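Local coordinates for protein chitinase (Paenibacillus sp. FPU-7, PDB 5GZT) that probably catalyses the random internal hydrolysis of beta-1,4 linkages between N-acetylglucosamine units in chitin and chitodextrins, at residues E873-A878 with K920-K925; T980-S985 with F1087-D1092; Y987-S992 with D1069-A1074. All coordinates share one frame; numbering follows the deposited sequence.

Interaction 1 (E873-A878 with K920-K925); sequences ELANSA and KLFREK
Ala875 on helix 868-884 packs against Phe922, Leu921 and Lys925 of helix 911-933. The axes of the two short segments approach to 9.7 Å, and their directions diverge by 42°, so the two segments run broadly the same way. The aromatic part of the contact centres on the Phe922 ring. Ala875 CA lies over one face of it, 4.1 Å from the ring centroid and 29° off the normal, a CH-pi contact. Leu874 reaches the rim instead: its CD2 sits near the ring plane, 4.0 Å from Phe922 CZ. Ala878, one helical turn on from Leu874, brings its CB to 3.6 Å from Phe922 CE2. Both helices belong to the outer layer of the family 18 (beta/alpha) barrel, and Phe922 also touches Ile890 and Leu892 of barrel strand 889-893.

The aliphatic part lies nearer the surface. The methyl of Ala875, besides touching the ring, meets the methylene chain of Lys925, with CB to CD at 3.6 Å, and Leu921 CD2 more distantly. Asn876 OD1 also rests close to the same Lys925 CD.

Polar groups link the helices on the outer side, by a water and by a direct salt bridge. The Lys925 chain is extended as far as CE and then bends (chi4 -69°), which places NZ near a water that accepts from it at 2.7 Å. That water donates to Asn876 OD1 at 2.8 Å. Glu872 of helix 868-884 holds both side chains: one carboxylate oxygen forms a salt bridge with Lys925 NZ and the other accepts from Asn876 ND2.

The chemistry therefore divides by depth: two alanines and a leucine pack round a buried aromatic ring, while a carboxylate, an amide, an ammonium group and a water tie the helices together at the solvent side.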
ATOM      1  N   GLU B 873     -49.243   2.722 -33.474  1.00 21.13           N
ATOM      2  CA  GLU B 873     -49.218   3.455 -34.704  1.00 20.85           C
ATOM      3  C   GLU B 873     -47.815   3.465 -35.381  1.00 17.27           C
ATOM      4  O   GLU B 873     -47.684   3.252 -36.605  1.00 17.05           O
ATOM      5  CB  GLU B 873     -49.650   4.899 -34.410  1.00 23.66           C
ATOM      6  CG  GLU B 873     -49.764   5.690 -35.661  1.00 27.62           C
ATOM      7  CD  GLU B 873     -50.218   7.129 -35.410  1.00 29.70           C
ATOM      8  OE1 GLU B 873     -50.127   7.650 -34.245  1.00 26.38           O
ATOM      9  OE2 GLU B 873     -50.662   7.687 -36.451  1.00 31.64           O
ATOM     10  N   LEU B 874     -46.776   3.677 -34.599  1.00 15.56           N
ATOM     11  CA  LEU B 874     -45.421   3.681 -35.149  1.00 15.92           C
ATOM     12  C   LEU B 874     -45.100   2.260 -35.686  1.00 17.50           C
ATOM     13  O   LEU B 874     -44.601   2.096 -36.804  1.00 17.49           O
ATOM     14  CB  LEU B 874     -44.354   4.153 -34.115  1.00 16.03           C
ATOM     15  CG  LEU B 874     -42.948   4.205 -34.778  1.00 16.64           C
ATOM     16  CD1 LEU B 874     -42.856   5.429 -35.628  1.00 19.19           C
ATOM     17  CD2 LEU B 874     -41.785   4.188 -33.791  1.00 17.75           C
ATOM     18  N   ALA B 875     -45.475   1.238 -34.935  1.00 17.59           N
ATOM     19  CA  ALA B 875     -45.125  -0.122 -35.325  1.00 17.74           C
ATOM     20  C   ALA B 875     -45.791  -0.512 -36.624  1.00 17.84           C
ATOM     21  O   ALA B 875     -45.164  -0.990 -37.567  1.00 16.27           O
ATOM     22  CB  ALA B 875     -45.452  -1.090 -34.196  1.00 16.08           C
ATOM     23  N   ASN B 876     -47.093  -0.250 -36.719  1.00 17.00           N
ATOM     24  CA  ASN B 876     -47.822  -0.525 -37.939  1.00 17.40           C
ATOM     25  C   ASN B 876     -47.241   0.255 -39.083  1.00 17.54           C
ATOM     26  O   ASN B 876     -47.030  -0.259 -40.160  1.00 19.72           O
ATOM     27  CB  ASN B 876     -49.341  -0.143 -37.769  1.00 20.09           C
ATOM     28  CG  ASN B 876     -50.097  -1.127 -36.927  1.00 22.55           C
ATOM     29  OD1 ASN B 876     -49.745  -2.282 -36.837  1.00 23.20           O
ATOM     30  ND2 ASN B 876     -51.187  -0.673 -36.333  1.00 25.86           N
ATOM     31  N   SER B 877     -46.907   1.510 -38.863  1.00 17.52           N
ATOM     32  CA  SER B 877     -46.293   2.275 -39.963  1.00 16.39           C
ATOM     33  C   SER B 877     -44.890   1.767 -40.398  1.00 16.63           C
ATOM     34  O   SER B 877     -44.552   1.745 -41.594  1.00 14.51           O
ATOM     35  CB  SER B 877     -46.251   3.737 -39.547  1.00 17.01           C
ATOM     36  OG  SER B 877     -45.727   4.490 -40.574  1.00 17.99           O
ATOM     37  N   ALA B 878     -44.059   1.368 -39.422  1.00 15.15           N
ATOM     38  CA  ALA B 878     -42.732   0.818 -39.727  1.00 14.71           C
ATOM     39  C   ALA B 878     -42.839  -0.461 -40.529  1.00 14.97           C
ATOM     40  O   ALA B 878     -42.148  -0.687 -41.495  1.00 14.19           O
ATOM     41  CB  ALA B 878     -42.051   0.510 -38.395  1.00 15.29           C
ATOM     42  N   LYS B 920     -40.855  -4.620 -27.433  1.00 14.74           N
ATOM     43  CA  LYS B 920     -41.740  -5.750 -27.212  1.00 15.83           C
ATOM     44  C   LYS B 920     -42.872  -5.747 -28.260  1.00 14.85           C
ATOM     45  O   LYS B 920     -43.279  -6.804 -28.806  1.00 13.49           O
ATOM     46  CB  LYS B 920     -42.360  -5.690 -25.804  1.00 18.45           C
ATOM     47  CG  LYS B 920     -43.385  -6.746 -25.515  1.00 21.31           C
ATOM     48  CD  LYS B 920     -44.021  -6.547 -24.136  1.00 27.16           C
ATOM     49  CE  LYS B 920     -44.873  -7.786 -23.865  1.00 30.08           C
ATOM     50  NZ  LYS B 920     -45.215  -7.618 -22.435  1.00 36.38           N
ATOM     51  N   LEU B 921     -43.436  -4.573 -28.492  1.00 15.90           N
ATOM     52  CA  LEU B 921     -44.591  -4.469 -29.444  1.00 15.40           C
ATOM     53  C   LEU B 921     -44.080  -4.713 -30.865  1.00 14.68           C
ATOM     54  O   LEU B 921     -44.716  -5.419 -31.657  1.00 16.13           O
ATOM     55  CB  LEU B 921     -45.270  -3.120 -29.336  1.00 15.64           C
ATOM     56  CG  LEU B 921     -46.450  -3.018 -30.328  1.00 17.05           C
ATOM     57  CD1 LEU B 921     -47.533  -3.975 -29.864  1.00 17.53           C
ATOM     58  CD2 LEU B 921     -47.056  -1.634 -30.231  1.00 20.44           C
ATOM     59  N   PHE B 922     -42.962  -4.126 -31.212  1.00 14.02           N
ATOM     60  CA  PHE B 922     -42.383  -4.357 -32.573  1.00 14.48           C
ATOM     61  C   PHE B 922     -42.132  -5.867 -32.825  1.00 14.16           C
ATOM     62  O   PHE B 922     -42.485  -6.382 -33.920  1.00 11.39           O
ATOM     63  CB  PHE B 922     -41.096  -3.595 -32.819  1.00 14.31           C
ATOM     64  CG  PHE B 922     -41.268  -2.212 -33.434  1.00 14.83           C
ATOM     65  CD1 PHE B 922     -41.895  -1.196 -32.777  1.00 15.20           C
ATOM     66  CD2 PHE B 922     -40.739  -1.949 -34.664  1.00 15.21           C
ATOM     67  CE1 PHE B 922     -42.034   0.010 -33.375  1.00 17.83           C
ATOM     68  CE2 PHE B 922     -40.829  -0.745 -35.228  1.00 15.53           C
ATOM     69  CZ  PHE B 922     -41.484   0.249 -34.612  1.00 16.17           C
ATOM     70  N   ARG B 923     -41.612  -6.581 -31.807  1.00 14.03           N
ATOM     71  CA  ARG B 923     -41.367  -8.046 -31.958  1.00 14.50           C
ATOM     72  C   ARG B 923     -42.651  -8.812 -32.093  1.00 15.68           C
ATOM     73  O   ARG B 923     -42.761  -9.673 -32.981  1.00 13.44           O
ATOM     74  CB  ARG B 923     -40.561  -8.601 -30.815  1.00 16.80           C
ATOM     75  CG  ARG B 923     -40.186 -10.088 -30.854  1.00 19.67           C
ATOM     76  CD  ARG B 923     -40.324 -10.841 -32.213  1.00 29.64           C
ATOM     77  NE  ARG B 923     -39.430 -10.543 -33.169  1.00 18.51           N
ATOM     78  CZ  ARG B 923     -39.337 -10.789 -34.467  1.00 15.54           C
ATOM     79  NH1 ARG B 923     -40.160 -11.300 -35.371  1.00 16.34           N
ATOM     80  NH2 ARG B 923     -38.141 -10.342 -34.917  1.00 13.39           N
ATOM     81  N   GLU B 924     -43.667  -8.442 -31.316  1.00 15.28           N
ATOM     82  CA  GLU B 924     -44.974  -9.064 -31.511  1.00 16.66           C
ATOM     83  C   GLU B 924     -45.515  -8.852 -32.919  1.00 15.90           C
ATOM     84  O   GLU B 924     -45.925  -9.794 -33.595  1.00 15.33           O
ATOM     85  CB  GLU B 924     -45.959  -8.545 -30.451  1.00 19.84           C
ATOM     86  CG  GLU B 924     -47.351  -9.063 -30.630  1.00 25.01           C
ATOM     87  CD  GLU B 924     -48.322  -8.568 -29.534  1.00 24.63           C
ATOM     88  OE1 GLU B 924     -48.541  -7.380 -29.335  1.00 31.30           O
ATOM     89  OE2 GLU B 924     -48.853  -9.393 -28.885  1.00 26.51           O
ATOM     90  N   LYS B 925     -45.500  -7.641 -33.399  1.00 16.40           N
ATOM     91  CA  LYS B 925     -46.021  -7.379 -34.738  1.00 17.96           C
ATOM     92  C   LYS B 925     -45.240  -8.076 -35.806  1.00 17.46           C
ATOM     93  O   LYS B 925     -45.784  -8.454 -36.778  1.00 15.26           O
ATOM     94  CB  LYS B 925     -46.042  -5.898 -35.015  1.00 21.29           C
ATOM     95  CG  LYS B 925     -47.081  -5.274 -34.082  1.00 29.26           C
ATOM     96  CD  LYS B 925     -47.630  -3.985 -34.551  1.00 34.63           C
ATOM     97  CE  LYS B 925     -48.625  -3.445 -33.551  1.00 41.41           C
ATOM     98  NZ  LYS B 925     -49.917  -4.189 -33.414  1.00 44.41           N
TER
HETATM   99  O   HOH W   1     -51.180  -4.404 -35.820  1.00 33.52           O

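Interaction 2 (T980-S985 with F1087-D1092); sequences TAHQAS and FITYDD
Thr980 to Ala984 run beside Phe1087 to Asp1091 with end-to-end directions only 6° apart, and the backbones come nearest at His982 and Thr1089, whose CA atoms are 5.5 Å apart. Side chains rather than paired backbones join them. Thr1089 is the hub. Its OG1, anti to the backbone N (chi1 166°), accepts an almost straight bond from Gln983 N at 2.8 Å, with an N-H...O angle of 172°. The same hydroxyl is 2.7 Å from a water that also lies 2.7 Å from His982 ND1. The other branch, Thr1089 CG2, packs against Ala981 O at 3.4 Å.

Gln983 bends at chi2 and folds back over Thr1089: its CG lies against both OG1 and the carbonyl, and its NE2 gives a weak bond to Thr1089 O at 3.3 Å. Gln983 OE1 is held by Asp971 N, and His982 NE2 is bonded to Asp1069, so both ring nitrogens have partners.

Thr980 CB lies over one face of the Phe1087 ring, 3.8 Å above its plane and offset toward the rim near CD1, a CH-pi contact, while Ala981 O sits at the ring edge beside CE1. Thr980 OG1 turns to Gly1035 O. Beyond the strand, Asp1091 OD2 lies by Ala984 CB, its carboxylate held by Ser1095 and Lys1099.

The buried contact docks the long loop after barrel strand 964-967 onto strand 1086-1089. That strand belongs to the small antiparallel sheet inserted after barrel strand 1015-1020, an arrangement characteristic of the insertion domain of many family 18 chitinases.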
ATOM      1  N   THR B 980      -5.624  13.256 -26.043  1.00 38.36           N
ATOM      2  CA  THR B 980      -5.753  12.293 -27.120  1.00 39.95           C
ATOM      3  C   THR B 980      -5.973  10.869 -26.517  1.00 36.87           C
ATOM      4  O   THR B 980      -5.615  10.592 -25.343  1.00 30.23           O
ATOM      5  CB  THR B 980      -4.520  12.268 -28.024  1.00 39.49           C
ATOM      6  OG1 THR B 980      -3.414  11.704 -27.292  1.00 35.65           O
ATOM      7  CG2 THR B 980      -4.213  13.681 -28.543  1.00 39.55           C
ATOM      8  N   ALA B 981      -6.481   9.974 -27.372  1.00 34.74           N
ATOM      9  CA  ALA B 981      -6.814   8.579 -26.981  1.00 31.37           C
ATOM     10  C   ALA B 981      -7.457   7.837 -28.152  1.00 31.99           C
ATOM     11  O   ALA B 981      -7.647   8.419 -29.254  1.00 30.43           O
ATOM     12  CB  ALA B 981      -7.699   8.549 -25.723  1.00 28.17           C
ATOM     13  N   HIS B 982      -7.709   6.520 -27.960  1.00 29.92           N
ATOM     14  CA  HIS B 982      -8.190   5.703 -29.067  1.00 28.46           C
ATOM     15  C   HIS B 982      -9.728   5.816 -29.093  1.00 26.76           C
ATOM     16  O   HIS B 982     -10.404   5.623 -28.022  1.00 26.89           O
ATOM     17  CB  HIS B 982      -7.822   4.282 -28.837  1.00 28.79           C
ATOM     18  CG  HIS B 982      -6.347   4.036 -28.787  1.00 27.72           C
ATOM     19  ND1 HIS B 982      -5.519   4.249 -29.871  1.00 24.97           N
ATOM     20  CD2 HIS B 982      -5.569   3.509 -27.806  1.00 27.42           C
ATOM     21  CE1 HIS B 982      -4.284   3.922 -29.544  1.00 24.61           C
ATOM     22  NE2 HIS B 982      -4.294   3.433 -28.313  1.00 27.35           N
ATOM     23  N   GLN B 983     -10.230   6.214 -30.247  1.00 23.90           N
ATOM     24  CA  GLN B 983     -11.705   6.395 -30.455  1.00 25.61           C
ATOM     25  C   GLN B 983     -12.467   5.085 -30.692  1.00 24.50           C
ATOM     26  O   GLN B 983     -13.674   5.062 -30.484  1.00 29.23           O
ATOM     27  CB  GLN B 983     -12.014   7.375 -31.589  1.00 23.63           C
ATOM     28  CG  GLN B 983     -11.672   6.927 -33.017  1.00 24.36           C
ATOM     29  CD  GLN B 983     -12.878   6.733 -33.952  1.00 26.49           C
ATOM     30  OE1 GLN B 983     -14.079   6.601 -33.507  1.00 27.98           O
ATOM     31  NE2 GLN B 983     -12.572   6.644 -35.242  1.00 27.16           N
ATOM     32  N   ALA B 984     -11.756   4.020 -31.062  1.00 23.41           N
ATOM     33  CA  ALA B 984     -12.349   2.776 -31.491  1.00 25.01           C
ATOM     34  C   ALA B 984     -11.580   1.512 -31.089  1.00 25.06           C
ATOM     35  O   ALA B 984     -11.753   0.445 -31.701  1.00 24.50           O
ATOM     36  CB  ALA B 984     -12.483   2.810 -32.990  1.00 25.65           C
ATOM     37  N   SER B 985     -10.756   1.588 -30.046  1.00 23.36           N
ATOM     38  CA  SER B 985      -9.831   0.469 -29.787  1.00 23.89           C
ATOM     39  C   SER B 985     -10.546  -0.804 -29.365  1.00 22.38           C
ATOM     40  O   SER B 985     -11.448  -0.762 -28.497  1.00 24.75           O
ATOM     41  CB  SER B 985      -8.829   0.838 -28.704  1.00 23.14           C
ATOM     42  OG  SER B 985      -9.466   1.226 -27.511  1.00 26.62           O
ATOM     43  N   PHE B1087      -2.703  14.193 -34.319  1.00 42.65           N
ATOM     44  CA  PHE B1087      -2.851  12.805 -33.888  1.00 38.31           C
ATOM     45  C   PHE B1087      -4.185  12.312 -34.404  1.00 36.84           C
ATOM     46  O   PHE B1087      -5.200  12.947 -34.132  1.00 34.33           O
ATOM     47  CB  PHE B1087      -2.885  12.759 -32.351  1.00 39.69           C
ATOM     48  CG  PHE B1087      -3.110  11.385 -31.787  1.00 35.51           C
ATOM     49  CD1 PHE B1087      -4.423  10.919 -31.528  1.00 38.41           C
ATOM     50  CD2 PHE B1087      -2.043  10.567 -31.481  1.00 35.56           C
ATOM     51  CE1 PHE B1087      -4.635   9.642 -31.006  1.00 34.11           C
ATOM     52  CE2 PHE B1087      -2.253   9.287 -30.947  1.00 38.62           C
ATOM     53  CZ  PHE B1087      -3.558   8.817 -30.716  1.00 35.12           C
ATOM     54  N   ILE B1088      -4.181  11.163 -35.066  1.00 37.65           N
ATOM     55  CA  ILE B1088      -5.390  10.573 -35.681  1.00 37.79           C
ATOM     56  C   ILE B1088      -5.660   9.166 -35.087  1.00 33.42           C
ATOM     57  O   ILE B1088      -4.762   8.375 -35.027  1.00 29.39           O
ATOM     58  CB  ILE B1088      -5.223  10.446 -37.214  1.00 31.55           C
ATOM     59  CG1 ILE B1088      -4.984  11.809 -37.862  1.00 33.56           C
ATOM     60  CG2 ILE B1088      -6.448   9.822 -37.883  1.00 34.81           C
ATOM     61  CD1 ILE B1088      -6.059  12.877 -37.601  1.00 33.67           C
ATOM     62  N   THR B1089      -6.910   8.863 -34.755  1.00 30.38           N
ATOM     63  CA  THR B1089      -7.318   7.556 -34.211  1.00 30.15           C
ATOM     64  C   THR B1089      -8.425   7.013 -35.066  1.00 30.31           C
ATOM     65  O   THR B1089      -9.407   7.729 -35.373  1.00 28.07           O
ATOM     66  CB  THR B1089      -7.730   7.674 -32.751  1.00 29.66           C
ATOM     67  OG1 THR B1089      -8.413   6.494 -32.328  1.00 29.39           O
ATOM     68  CG2 THR B1089      -8.568   8.946 -32.472  1.00 30.92           C
ATOM     69  N   TYR B1090      -8.226   5.786 -35.509  1.00 27.01           N
ATOM     70  CA  TYR B1090      -9.054   5.214 -36.556  1.00 26.63           C
ATOM     71  C   TYR B1090      -9.032   3.692 -36.480  1.00 26.16           C
ATOM     72  O   TYR B1090      -8.235   3.154 -35.651  1.00 23.93           O
ATOM     73  CB  TYR B1090      -8.596   5.731 -37.944  1.00 28.14           C
ATOM     74  CG  TYR B1090      -7.230   5.295 -38.388  1.00 27.30           C
ATOM     75  CD1 TYR B1090      -6.062   5.778 -37.761  1.00 27.16           C
ATOM     76  CD2 TYR B1090      -7.077   4.427 -39.434  1.00 27.88           C
ATOM     77  CE1 TYR B1090      -4.803   5.348 -38.157  1.00 27.52           C
ATOM     78  CE2 TYR B1090      -5.806   4.017 -39.878  1.00 29.54           C
ATOM     79  CZ  TYR B1090      -4.668   4.472 -39.242  1.00 32.35           C
ATOM     80  OH  TYR B1090      -3.433   4.005 -39.679  1.00 27.68           O
ATOM     81  N   ASP B1091      -9.868   2.998 -37.299  1.00 24.65           N
ATOM     82  CA  ASP B1091      -9.730   1.558 -37.530  1.00 24.03           C
ATOM     83  C   ASP B1091      -9.052   1.343 -38.838  1.00 25.44           C
ATOM     84  O   ASP B1091      -9.414   1.999 -39.777  1.00 27.00           O
ATOM     85  CB  ASP B1091     -11.104   0.779 -37.631  1.00 26.01           C
ATOM     86  CG  ASP B1091     -11.622   0.272 -36.280  1.00 27.34           C
ATOM     87  OD1 ASP B1091     -10.775  -0.170 -35.455  1.00 22.46           O
ATOM     88  OD2 ASP B1091     -12.861   0.456 -36.009  1.00 24.73           O
ATOM     89  N   ASP B1092      -8.203   0.313 -38.935  1.00 25.99           N
ATOM     90  CA  ASP B1092      -7.614  -0.104 -40.232  1.00 28.12           C
ATOM     91  C   ASP B1092      -7.753  -1.567 -40.466  1.00 26.75           C
ATOM     92  O   ASP B1092      -8.514  -2.238 -39.723  1.00 25.90           O
ATOM     93  CB  ASP B1092      -6.143   0.373 -40.376  1.00 28.56           C
ATOM     94  CG  ASP B1092      -5.144  -0.446 -39.533  1.00 34.16           C
ATOM     95  OD1 ASP B1092      -5.574  -1.343 -38.749  1.00 28.87           O
ATOM     96  OD2 ASP B1092      -3.927  -0.126 -39.648  1.00 32.20           O
TER
HETATM   97  O   HOH W   2      -6.598   4.532 -32.310  1.00 23.80           O

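Interaction 3 (Y987-S992 with D1069-A1074); sequences YTSALS and DNSAKA
Ser989 and Ser1071 reach the carboxylate of Asp1069 through different oxygens. Ser989 OG, anti to its backbone N (chi1 179°), donates to the syn lone pair of Asp1069 OD2 at 2.6 Å. Ser1071 OG donates to the syn lone pair of Asp1069 OD1 at 3.0 Å. Ala1072 N meets that same OD1 from above the carboxylate plane, 69° out of it, at 3.1 Å, closing an Asx motif. Each serine hydroxyl also accepts: Ser1071 OG takes Ala990 N across the contact at 2.7 Å and 172°, while Ser989 OG takes Leu991 N at 3.1 Å in an ST turn. An alanine in place of Asp1069 would probably leave both hydroxyls and the Ala1072 amide without their acceptor, so that the two segments would lose one of their direct links and the serines be held by fewer bonds.

At the other end, Tyr987 N donates to Ala1072 O at 3.0 Å, approaching from above the carbonyl plane. The Tyr987 ring and the Lys1073 chain cross obliquely, with Lys1073 CG at the ring edge, 3.7 Å from CD2. Tyr987 CB sits against Ser1071 O. The methyl of Ala1072 packs by Tyr987 O, and a water donates to the carbonyls of both Thr988 and Ser1071.

Residues 1069-1074 form the turn between strands 1065-1069 and 1074-1079, ending in a G1 beta bulge opposite Asp1069. The type I turn from Ser989 to Ser992 lies against this hairpin end, on a loop leading into helix 998-1007, where Tyr987 and Thr988 touch Asp999 and Ser1000.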
ATOM      1  N   TYR B 987      -9.139  -3.418 -27.597  1.00 21.80           N
ATOM      2  CA  TYR B 987      -8.847  -3.539 -26.162  1.00 21.88           C
ATOM      3  C   TYR B 987      -8.449  -2.219 -25.515  1.00 23.68           C
ATOM      4  O   TYR B 987      -8.148  -1.211 -26.197  1.00 22.48           O
ATOM      5  CB  TYR B 987      -7.788  -4.650 -25.912  1.00 27.33           C
ATOM      6  CG  TYR B 987      -8.147  -6.034 -26.500  1.00 25.47           C
ATOM      7  CD1 TYR B 987      -8.918  -6.972 -25.814  1.00 31.96           C
ATOM      8  CD2 TYR B 987      -7.657  -6.408 -27.693  1.00 30.19           C
ATOM      9  CE1 TYR B 987      -9.213  -8.259 -26.377  1.00 31.56           C
ATOM     10  CE2 TYR B 987      -7.959  -7.629 -28.256  1.00 29.78           C
ATOM     11  CZ  TYR B 987      -8.741  -8.549 -27.611  1.00 30.14           C
ATOM     12  OH  TYR B 987      -8.991  -9.778 -28.309  1.00 31.47           O
ATOM     13  N   THR B 988      -8.590  -2.173 -24.197  1.00 23.45           N
ATOM     14  CA  THR B 988      -8.300  -0.944 -23.478  1.00 24.92           C
ATOM     15  C   THR B 988      -6.744  -0.914 -23.357  1.00 30.06           C
ATOM     16  O   THR B 988      -6.134  -1.901 -22.869  1.00 25.97           O
ATOM     17  CB  THR B 988      -8.883  -0.976 -22.059  1.00 25.78           C
ATOM     18  OG1 THR B 988     -10.314  -0.997 -22.072  1.00 26.09           O
ATOM     19  CG2 THR B 988      -8.432   0.276 -21.300  1.00 27.52           C
ATOM     20  N   SER B 989      -6.098   0.162 -23.795  1.00 29.48           N
ATOM     21  CA  SER B 989      -4.607   0.262 -23.703  1.00 28.08           C
ATOM     22  C   SER B 989      -4.116   0.086 -22.269  1.00 27.42           C
ATOM     23  O   SER B 989      -4.709   0.625 -21.314  1.00 23.72           O
ATOM     24  CB  SER B 989      -4.142   1.635 -24.168  1.00 32.35           C
ATOM     25  OG  SER B 989      -2.716   1.780 -24.071  1.00 30.19           O
ATOM     26  N   ALA B 990      -2.979  -0.592 -22.124  1.00 29.12           N
ATOM     27  CA  ALA B 990      -2.284  -0.759 -20.802  1.00 27.90           C
ATOM     28  C   ALA B 990      -1.937   0.606 -20.233  1.00 28.43           C
ATOM     29  O   ALA B 990      -1.940   0.791 -19.021  1.00 26.60           O
ATOM     30  CB  ALA B 990      -1.022  -1.688 -20.937  1.00 28.78           C
ATOM     31  N   LEU B 991      -1.720   1.581 -21.121  1.00 25.52           N
ATOM     32  CA  LEU B 991      -1.479   2.987 -20.731  1.00 28.28           C
ATOM     33  C   LEU B 991      -2.702   3.867 -20.477  1.00 29.81           C
ATOM     34  O   LEU B 991      -2.530   5.054 -20.259  1.00 31.72           O
ATOM     35  CB  LEU B 991      -0.545   3.659 -21.735  1.00 28.79           C
ATOM     36  CG  LEU B 991       0.838   2.984 -21.784  1.00 36.27           C
ATOM     37  CD1 LEU B 991       1.822   3.701 -22.732  1.00 38.30           C
ATOM     38  CD2 LEU B 991       1.451   2.869 -20.374  1.00 40.48           C
ATOM     39  N   SER B 992      -3.929   3.319 -20.432  1.00 25.88           N
ATOM     40  CA  SER B 992      -5.046   4.134 -20.058  1.00 23.63           C
ATOM     41  C   SER B 992      -6.032   3.288 -19.257  1.00 29.37           C
ATOM     42  O   SER B 992      -7.121   2.917 -19.763  1.00 25.51           O
ATOM     43  CB  SER B 992      -5.676   4.769 -21.330  1.00 25.19           C
ATOM     44  OG  SER B 992      -6.638   5.708 -20.919  1.00 26.98           O
ATOM     45  N   ASP B1069      -0.641   0.835 -31.005  1.00 29.19           N
ATOM     46  CA  ASP B1069      -0.764   0.477 -29.582  1.00 30.12           C
ATOM     47  C   ASP B1069      -1.083  -1.001 -29.438  1.00 36.03           C
ATOM     48  O   ASP B1069      -2.226  -1.470 -29.644  1.00 32.80           O
ATOM     49  CB  ASP B1069      -1.760   1.365 -28.853  1.00 28.37           C
ATOM     50  CG  ASP B1069      -1.837   1.073 -27.396  1.00 27.70           C
ATOM     51  OD1 ASP B1069      -1.445  -0.045 -26.954  1.00 30.74           O
ATOM     52  OD2 ASP B1069      -2.370   1.938 -26.655  1.00 25.33           O
ATOM     53  N   ASN B1070      -0.058  -1.779 -29.085  1.00 33.16           N
ATOM     54  CA  ASN B1070      -0.211  -3.213 -29.151  1.00 29.33           C
ATOM     55  C   ASN B1070      -1.087  -3.715 -28.046  1.00 29.32           C
ATOM     56  O   ASN B1070      -1.661  -4.758 -28.181  1.00 32.01           O
ATOM     57  CB  ASN B1070       1.139  -3.934 -29.133  1.00 34.07           C
ATOM     58  CG  ASN B1070       0.999  -5.367 -29.636  1.00 40.09           C
ATOM     59  OD1 ASN B1070       0.610  -5.612 -30.789  1.00 39.50           O
ATOM     60  ND2 ASN B1070       1.217  -6.326 -28.729  1.00 39.28           N
ATOM     61  N   SER B1071      -1.167  -3.016 -26.918  1.00 27.84           N
ATOM     62  CA  SER B1071      -2.015  -3.493 -25.879  1.00 29.54           C
ATOM     63  C   SER B1071      -3.481  -3.213 -26.315  1.00 30.26           C
ATOM     64  O   SER B1071      -4.345  -4.057 -26.060  1.00 27.23           O
ATOM     65  CB  SER B1071      -1.687  -2.886 -24.483  1.00 27.65           C
ATOM     66  OG  SER B1071      -1.971  -1.540 -24.431  1.00 26.43           O
ATOM     67  N   ALA B1072      -3.718  -2.088 -26.996  1.00 27.48           N
ATOM     68  CA  ALA B1072      -5.083  -1.708 -27.484  1.00 28.80           C
ATOM     69  C   ALA B1072      -5.494  -2.394 -28.768  1.00 27.41           C
ATOM     70  O   ALA B1072      -6.686  -2.454 -29.065  1.00 25.83           O
ATOM     71  CB  ALA B1072      -5.192  -0.196 -27.660  1.00 26.22           C
ATOM     72  N   LYS B1073      -4.504  -2.899 -29.519  1.00 26.34           N
ATOM     73  CA  LYS B1073      -4.643  -3.348 -30.882  1.00 25.09           C
ATOM     74  C   LYS B1073      -5.291  -2.280 -31.757  1.00 26.03           C
ATOM     75  O   LYS B1073      -6.242  -2.522 -32.497  1.00 26.37           O
ATOM     76  CB  LYS B1073      -5.416  -4.698 -30.943  1.00 25.56           C
ATOM     77  CG  LYS B1073      -4.833  -5.812 -30.084  1.00 28.96           C
ATOM     78  CD  LYS B1073      -3.403  -6.146 -30.557  1.00 33.03           C
ATOM     79  CE  LYS B1073      -2.700  -7.259 -29.710  1.00 33.34           C
ATOM     80  NZ  LYS B1073      -1.691  -7.860 -30.627  1.00 39.87           N
ATOM     81  N   ALA B1074      -4.729  -1.102 -31.687  1.00 24.94           N
ATOM     82  CA  ALA B1074      -5.268   0.055 -32.349  1.00 26.06           C
ATOM     83  C   ALA B1074      -4.184   0.831 -33.033  1.00 26.92           C
ATOM     84  O   ALA B1074      -3.145   1.120 -32.391  1.00 27.07           O
ATOM     85  CB  ALA B1074      -5.963   0.967 -31.323  1.00 21.80           C
TER
HETATM   86  O   HOH W   3      -4.704  -4.021 -23.177  1.00 46.49           O

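All three contacts lie in the second family 18 region of the chain. Interaction 1 comes first and is complete before the others begin; it joins helices 868-884 and 911-933 on either side of strand 889-893 in the sequence. Its centre is about 38 Å from that of interaction 2 and about 42 Å from that of interaction 3. The centres of the other two are about 11 Å apart, and both use the loop between strand 964-967 and helix 998-1007: 980-985 and 987-992 precede 1069-1074 and 1087-1092, so interaction 3 is enclosed by interaction 2. Through His982, Asp1069 and Ala1074 they meet directly, clamping that loop to the inserted antiparallel sheet, while interaction 1 packs the barrel's helical layer.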